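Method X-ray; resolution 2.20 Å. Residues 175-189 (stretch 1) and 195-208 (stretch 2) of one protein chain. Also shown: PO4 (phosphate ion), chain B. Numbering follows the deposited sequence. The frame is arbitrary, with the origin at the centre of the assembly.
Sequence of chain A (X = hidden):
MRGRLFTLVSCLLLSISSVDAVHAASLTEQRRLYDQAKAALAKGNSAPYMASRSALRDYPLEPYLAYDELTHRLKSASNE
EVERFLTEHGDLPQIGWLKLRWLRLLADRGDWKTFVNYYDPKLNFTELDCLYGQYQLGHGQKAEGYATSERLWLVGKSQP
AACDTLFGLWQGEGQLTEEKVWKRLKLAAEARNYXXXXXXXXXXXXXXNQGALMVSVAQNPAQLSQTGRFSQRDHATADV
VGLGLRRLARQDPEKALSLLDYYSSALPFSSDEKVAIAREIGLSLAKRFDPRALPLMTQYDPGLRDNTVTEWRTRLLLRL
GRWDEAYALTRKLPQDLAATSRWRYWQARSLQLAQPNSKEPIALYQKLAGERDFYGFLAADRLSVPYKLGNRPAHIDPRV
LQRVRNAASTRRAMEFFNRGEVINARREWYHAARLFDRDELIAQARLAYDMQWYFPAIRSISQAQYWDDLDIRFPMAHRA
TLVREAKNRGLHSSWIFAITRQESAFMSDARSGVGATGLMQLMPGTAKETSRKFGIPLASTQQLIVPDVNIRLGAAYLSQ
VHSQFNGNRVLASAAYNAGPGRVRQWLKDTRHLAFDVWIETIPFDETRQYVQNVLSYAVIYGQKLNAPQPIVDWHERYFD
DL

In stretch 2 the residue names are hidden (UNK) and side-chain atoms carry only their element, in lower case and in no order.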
# COMPACT_ATOMS: atom_id res chain seq x y z
N GLN A 175 -15.89 28.15 19.22
CA GLN A 175 -15.52 26.76 19.42
C GLN A 175 -14.03 26.50 19.29
O GLN A 175 -13.58 25.42 19.66
CB GLN A 175 -16.25 25.88 18.41
CG GLN A 175 -17.74 26.05 18.47
CD GLN A 175 -18.27 25.83 19.86
OE1 GLN A 175 -18.85 26.73 20.47
NE2 GLN A 175 -18.08 24.62 20.39
N LEU A 176 -13.26 27.45 18.76
CA LEU A 176 -11.85 27.19 18.47
C LEU A 176 -11.03 27.61 19.69
O LEU A 176 -10.52 28.73 19.79
CB LEU A 176 -11.42 27.92 17.21
CG LEU A 176 -9.95 27.70 16.86
CD1 LEU A 176 -9.69 26.24 16.56
CD2 LEU A 176 -9.57 28.57 15.69
N THR A 177 -10.93 26.70 20.64
CA THR A 177 -10.19 27.00 21.86
C THR A 177 -8.69 26.89 21.61
O THR A 177 -8.24 26.29 20.63
CB THR A 177 -10.59 26.06 22.99
OG1 THR A 177 -10.05 24.76 22.73
CG2 THR A 177 -12.11 25.97 23.11
N GLU A 178 -7.91 27.47 22.53
CA GLU A 178 -6.46 27.32 22.43
C GLU A 178 -6.06 25.85 22.45
O GLU A 178 -5.13 25.45 21.74
CB GLU A 178 -5.75 28.09 23.55
CG GLU A 178 -4.23 27.96 23.46
CD GLU A 178 -3.49 28.81 24.46
OE1 GLU A 178 -3.87 28.82 25.65
OE2 GLU A 178 -2.51 29.47 24.05
N GLU A 179 -6.77 25.02 23.21
CA GLU A 179 -6.41 23.61 23.27
C GLU A 179 -6.57 22.94 21.91
O GLU A 179 -5.75 22.11 21.52
CB GLU A 179 -7.27 22.92 24.34
CG GLU A 179 -7.06 21.41 24.49
CD GLU A 179 -5.66 21.03 24.98
OE1 GLU A 179 -5.25 19.87 24.78
OE2 GLU A 179 -4.94 21.89 25.55
N LYS A 180 -7.60 23.33 21.14
CA LYS A 180 -7.79 22.76 19.80
C LYS A 180 -6.76 23.29 18.80
O LYS A 180 -6.37 22.56 17.89
CB LYS A 180 -9.20 23.05 19.30
CG LYS A 180 -10.29 22.46 20.17
CD LYS A 180 -11.64 22.98 19.75
CE LYS A 180 -12.75 22.38 20.58
NZ LYS A 180 -14.02 23.13 20.38
N VAL A 181 -6.34 24.54 18.94
CA VAL A 181 -5.19 25.02 18.17
C VAL A 181 -3.97 24.18 18.50
O VAL A 181 -3.24 23.73 17.61
CB VAL A 181 -4.93 26.51 18.45
CG1 VAL A 181 -3.80 27.03 17.55
CG2 VAL A 181 -6.20 27.32 18.26
N TRP A 182 -3.74 23.96 19.80
CA TRP A 182 -2.60 23.16 20.24
C TRP A 182 -2.62 21.75 19.66
O TRP A 182 -1.62 21.28 19.11
CB TRP A 182 -2.56 23.13 21.76
CG TRP A 182 -1.38 22.36 22.31
CD1 TRP A 182 -1.40 21.08 22.78
CD2 TRP A 182 -0.03 22.81 22.44
NE1 TRP A 182 -0.14 20.71 23.19
CE2 TRP A 182 0.72 21.76 23.00
CE3 TRP A 182 0.62 24.01 22.14
CZ2 TRP A 182 2.09 21.87 23.27
CZ3 TRP A 182 1.98 24.12 22.40
CH2 TRP A 182 2.70 23.06 22.97
N LYS A 183 -3.77 21.06 19.75
CA LYS A 183 -3.86 19.72 19.16
C LYS A 183 -3.47 19.73 17.70
O LYS A 183 -2.76 18.83 17.23
CB LYS A 183 -5.28 19.16 19.24
CG LYS A 183 -5.72 18.38 20.44
CD LYS A 183 -6.30 19.27 21.45
CE LYS A 183 -7.07 18.47 22.49
NZ LYS A 183 -6.29 17.25 22.86
N ARG A 184 -3.97 20.70 16.94
CA ARG A 184 -3.67 20.68 15.52
C ARG A 184 -2.20 20.99 15.27
O ARG A 184 -1.58 20.43 14.37
CB ARG A 184 -4.57 21.65 14.75
CG ARG A 184 -4.49 21.40 13.25
CD ARG A 184 -5.16 22.48 12.44
NE ARG A 184 -5.06 22.16 11.03
CZ ARG A 184 -5.43 22.97 10.03
NH1 ARG A 184 -5.95 24.16 10.29
NH2 ARG A 184 -5.29 22.57 8.78
N LEU A 185 -1.64 21.90 16.07
CA LEU A 185 -0.21 22.16 16.00
C LEU A 185 0.58 20.87 16.14
O LEU A 185 1.48 20.59 15.35
CB LEU A 185 0.15 23.17 17.09
CG LEU A 185 1.58 23.62 17.43
CD1 LEU A 185 2.50 23.57 16.27
CD2 LEU A 185 1.49 25.05 17.96
N LYS A 186 0.22 20.05 17.13
CA LYS A 186 0.91 18.79 17.34
C LYS A 186 0.81 17.90 16.10
O LYS A 186 1.82 17.35 15.63
CB LYS A 186 0.32 18.12 18.58
CG LYS A 186 1.03 16.88 19.07
CD LYS A 186 0.43 16.43 20.41
CE LYS A 186 0.40 14.91 20.54
NZ LYS A 186 -0.06 14.47 21.88
N LEU A 187 -0.39 17.80 15.52
CA LEU A 187 -0.59 17.00 14.32
C LEU A 187 0.21 17.55 13.15
O LEU A 187 0.74 16.77 12.34
CB LEU A 187 -2.08 16.97 13.95
CG LEU A 187 -2.94 16.29 15.00
CD1 LEU A 187 -4.43 16.47 14.70
CD2 LEU A 187 -2.57 14.82 15.03
N ALA A 188 0.28 18.87 13.03
CA ALA A 188 1.06 19.46 11.94
C ALA A 188 2.54 19.18 12.14
O ALA A 188 3.27 18.92 11.17
CB ALA A 188 0.79 20.97 11.87
N ALA A 189 3.01 19.23 13.39
CA ALA A 189 4.41 18.94 13.66
C ALA A 189 4.72 17.48 13.38
O ALA A 189 5.77 17.17 12.82
CB ALA A 189 4.74 19.31 15.11
N UNK A 195 5.30 24.91 8.26
CA UNK A 195 4.72 26.21 7.96
C UNK A 195 3.32 26.32 8.56
O UNK A 195 3.00 27.29 9.25
c UNK A 195 4.70 26.43 6.44
o UNK A 195 4.08 27.66 6.12
N UNK A 196 2.49 25.30 8.35
CA UNK A 196 1.23 25.20 9.07
C UNK A 196 1.45 25.28 10.58
O UNK A 196 0.84 26.11 11.26
c UNK A 196 -1.47 22.37 9.02
c UNK A 196 -0.80 23.68 9.44
c UNK A 196 -1.73 24.85 9.32
c UNK A 196 0.52 23.90 8.69
N UNK A 197 2.33 24.43 11.12
CA UNK A 197 2.54 24.37 12.57
C UNK A 197 2.96 25.72 13.13
O UNK A 197 2.47 26.16 14.18
c UNK A 197 3.58 23.30 12.91
N UNK A 198 3.85 26.41 12.42
CA UNK A 198 4.30 27.72 12.89
C UNK A 198 3.20 28.75 12.81
O UNK A 198 3.12 29.64 13.67
c UNK A 198 5.53 28.17 12.10
o UNK A 198 6.64 27.34 12.37
N UNK A 199 2.33 28.66 11.80
CA UNK A 199 1.17 29.55 11.75
C UNK A 199 0.22 29.27 12.91
O UNK A 199 -0.28 30.21 13.55
c UNK A 199 0.47 29.40 10.41
c UNK A 199 1.90 31.19 9.21
n UNK A 199 1.26 29.48 8.02
c UNK A 199 1.98 30.26 7.23
n UNK A 199 2.37 31.31 7.93
c UNK A 199 1.20 30.04 9.28
N UNK A 200 -0.05 27.99 13.20
CA UNK A 200 -0.83 27.68 14.39
C UNK A 200 -0.15 28.19 15.65
O UNK A 200 -0.81 28.69 16.57
c UNK A 200 -1.89 25.59 13.32
c UNK A 200 -3.32 26.06 13.39
c UNK A 200 -1.87 24.08 13.37
c UNK A 200 -1.08 26.17 14.49
N UNK A 201 1.18 28.10 15.71
CA UNK A 201 1.91 28.54 16.89
C UNK A 201 1.72 30.04 17.13
O UNK A 201 1.58 30.48 18.27
c UNK A 201 3.39 28.19 16.76
N UNK A 202 1.68 30.82 16.05
CA UNK A 202 1.43 32.26 16.15
C UNK A 202 0.00 32.59 16.55
O UNK A 202 -0.31 33.76 16.77
o UNK A 202 2.66 33.30 12.23
c UNK A 202 3.53 33.41 13.09
c UNK A 202 1.76 32.95 14.83
n UNK A 202 4.76 33.85 12.82
c UNK A 202 3.25 33.06 14.54
N UNK A 203 -0.87 31.59 16.67
CA UNK A 203 -2.25 31.82 17.03
C UNK A 203 -2.57 31.32 18.43
O UNK A 203 -3.75 31.25 18.79
c UNK A 203 -3.18 31.17 16.01
n UNK A 203 -5.26 31.01 14.12
n UNK A 203 -7.49 30.48 14.10
c UNK A 203 -3.89 30.96 13.63
c UNK A 203 -6.28 30.36 13.57
n UNK A 203 -6.09 29.61 12.50
c UNK A 203 -2.96 31.68 14.59
N UNK A 204 -1.56 30.98 19.22
CA UNK A 204 -1.78 30.53 20.59
C UNK A 204 -1.76 31.72 21.54
O UNK A 204 -0.76 32.45 21.58
c UNK A 204 -1.83 27.30 20.59
c UNK A 204 -0.65 28.19 20.24
c UNK A 204 0.67 27.46 20.54
c UNK A 204 -0.72 29.52 20.99
N UNK A 205 -2.83 31.96 22.31
CA UNK A 205 -2.82 33.12 23.23
C UNK A 205 -1.80 33.02 24.35
O UNK A 205 -1.11 34.00 24.63
c UNK A 205 -4.25 33.15 23.78
c UNK A 205 -4.15 31.31 22.26
c UNK A 205 -5.05 32.34 22.84
N UNK A 206 -1.69 31.87 25.01
CA UNK A 206 -0.80 31.71 26.15
C UNK A 206 0.35 30.74 25.92
O UNK A 206 1.31 30.76 26.70
o UNK A 206 -1.78 29.81 27.31
c UNK A 206 -1.59 31.23 27.38
c UNK A 206 -2.93 31.91 27.46
N UNK A 207 0.29 29.91 24.88
CA UNK A 207 1.24 28.82 24.71
C UNK A 207 2.19 29.04 23.55
O UNK A 207 2.82 28.08 23.08
c UNK A 207 -1.04 25.72 25.36
c UNK A 207 -0.23 26.94 25.75
c UNK A 207 0.78 26.59 26.81
c UNK A 207 0.49 27.50 24.54
N UNK A 208 2.31 30.28 23.06
CA UNK A 208 3.16 30.54 21.90
C UNK A 208 4.61 30.12 22.08
O UNK A 208 5.26 29.73 21.10
P PO4 B . -6.34 25.78 6.87
O1 PO4 B . -5.36 26.76 6.26
O2 PO4 B . -5.83 24.38 6.67
O3 PO4 B . -6.49 26.10 8.33
O4 PO4 B . -7.68 25.91 6.19

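Position 195 carries one carbon and then one oxygen, and reaches nothing on stretch 1. A single unbranched carbon ending in oxygen is serine, Ser-195, a small polar residue suited to an exposed place on the helix.

Position 196 has four carbons, forked at the second, and a fork end packs on Ala-188. This is Leu-196; Leu-196 CD2 lies 3.9 Å from Ala-188 CB, and its CD1 lies over one face of the Arg-184 guanidinium, a flat surface that accepts apolar cover while its edge binds phosphate.

At 197 there is one carbon, CB, 3.8 Å from Ala-188 CB and 3.5 Å from Leu-185 CD1. The residue is Ala-197. Here the backbones come close, CA to CA 4.9 Å from Leu-185 to Ala-197, and a methyl group fits the narrow gap.

Position 198 again shows one carbon and one oxygen, with its CA-to-CB bond pointing away from stretch 1: Ser-198, whose hydroxyl bonds to a residue just outside the stretches.

Position 199 bears one carbon and a five-membered ring of three carbons and two nitrogens, out of reach of the first helix. This is the imidazole of His-199, a polar ring readily accommodated where it is exposed.

Four carbons forked at the second appear at 200, surrounded by Val-181, Arg-184, Leu-185 and Ala-188. This is Leu-200, a knob in a hole; its CD1 packs 3.7 Å from Arg-184 CG, so even the aliphatic part of the arginine helps line the pocket.

Position 201 has a lone carbon, CB, 3.9 Å from Leu-185 CD2. It is Ala-201, small enough to lie beside that leucine, and it opens a type I turn ending at position 204.

Position 202 has three carbons, the third carrying one oxygen and one nitrogen; its CA-to-CB bond points away from stretch 1, and the side chain makes no contact there. It is Gln-202, polar at an exposed turn position.

Position 203 has three carbons, a nitrogen, and a carbon bearing two more nitrogens, and its end reaches Leu-176. It is Arg-203, long enough to bring NH2 to 3.2 Å from Leu-176 CD2 while remaining exposed.

At 204, four carbons forked at the second meet Val-181, Trp-182 and Leu-185. The branched apolar chain of Leu-204 fills this buried space, with CD1 at the edge of the Trp-182 ring.

Position 205 has three carbons closing onto the backbone nitrogen, beside Glu-178. Its ring makes it Pro-205, which packs against the carboxylate without a backbone hydrogen to offer.

Position 206, one carbon carrying an oxygen and a carbon, meets Glu-178. The hydroxyl of Thr-206 suits that carboxylate: OG1 donates to Glu-178 OE1 (2.8 Å), and Thr-206 N to Glu-178 OE2 (2.7 Å).

Position 207, four carbons forked at the second, touches Glu-178 and Trp-182. Leu-207 suits both: its apolar CD1 lies 4.0 Å from Trp-182 CE3, and its N donates to Glu-178 OE2 (3.0 Å).

Position 208 has no side-chain atoms and makes no contact with stretch 1: Gly-208.

The contact joins two nearly antiparallel helices (159°, axes 8.2 Å apart) through interlocking apolar side chains, while the Glu-178 carboxylate fastens the loop beyond the second helix with three hydrogen bonds.

Stretch 2 (195-208) SLASHLAQRLPTLG
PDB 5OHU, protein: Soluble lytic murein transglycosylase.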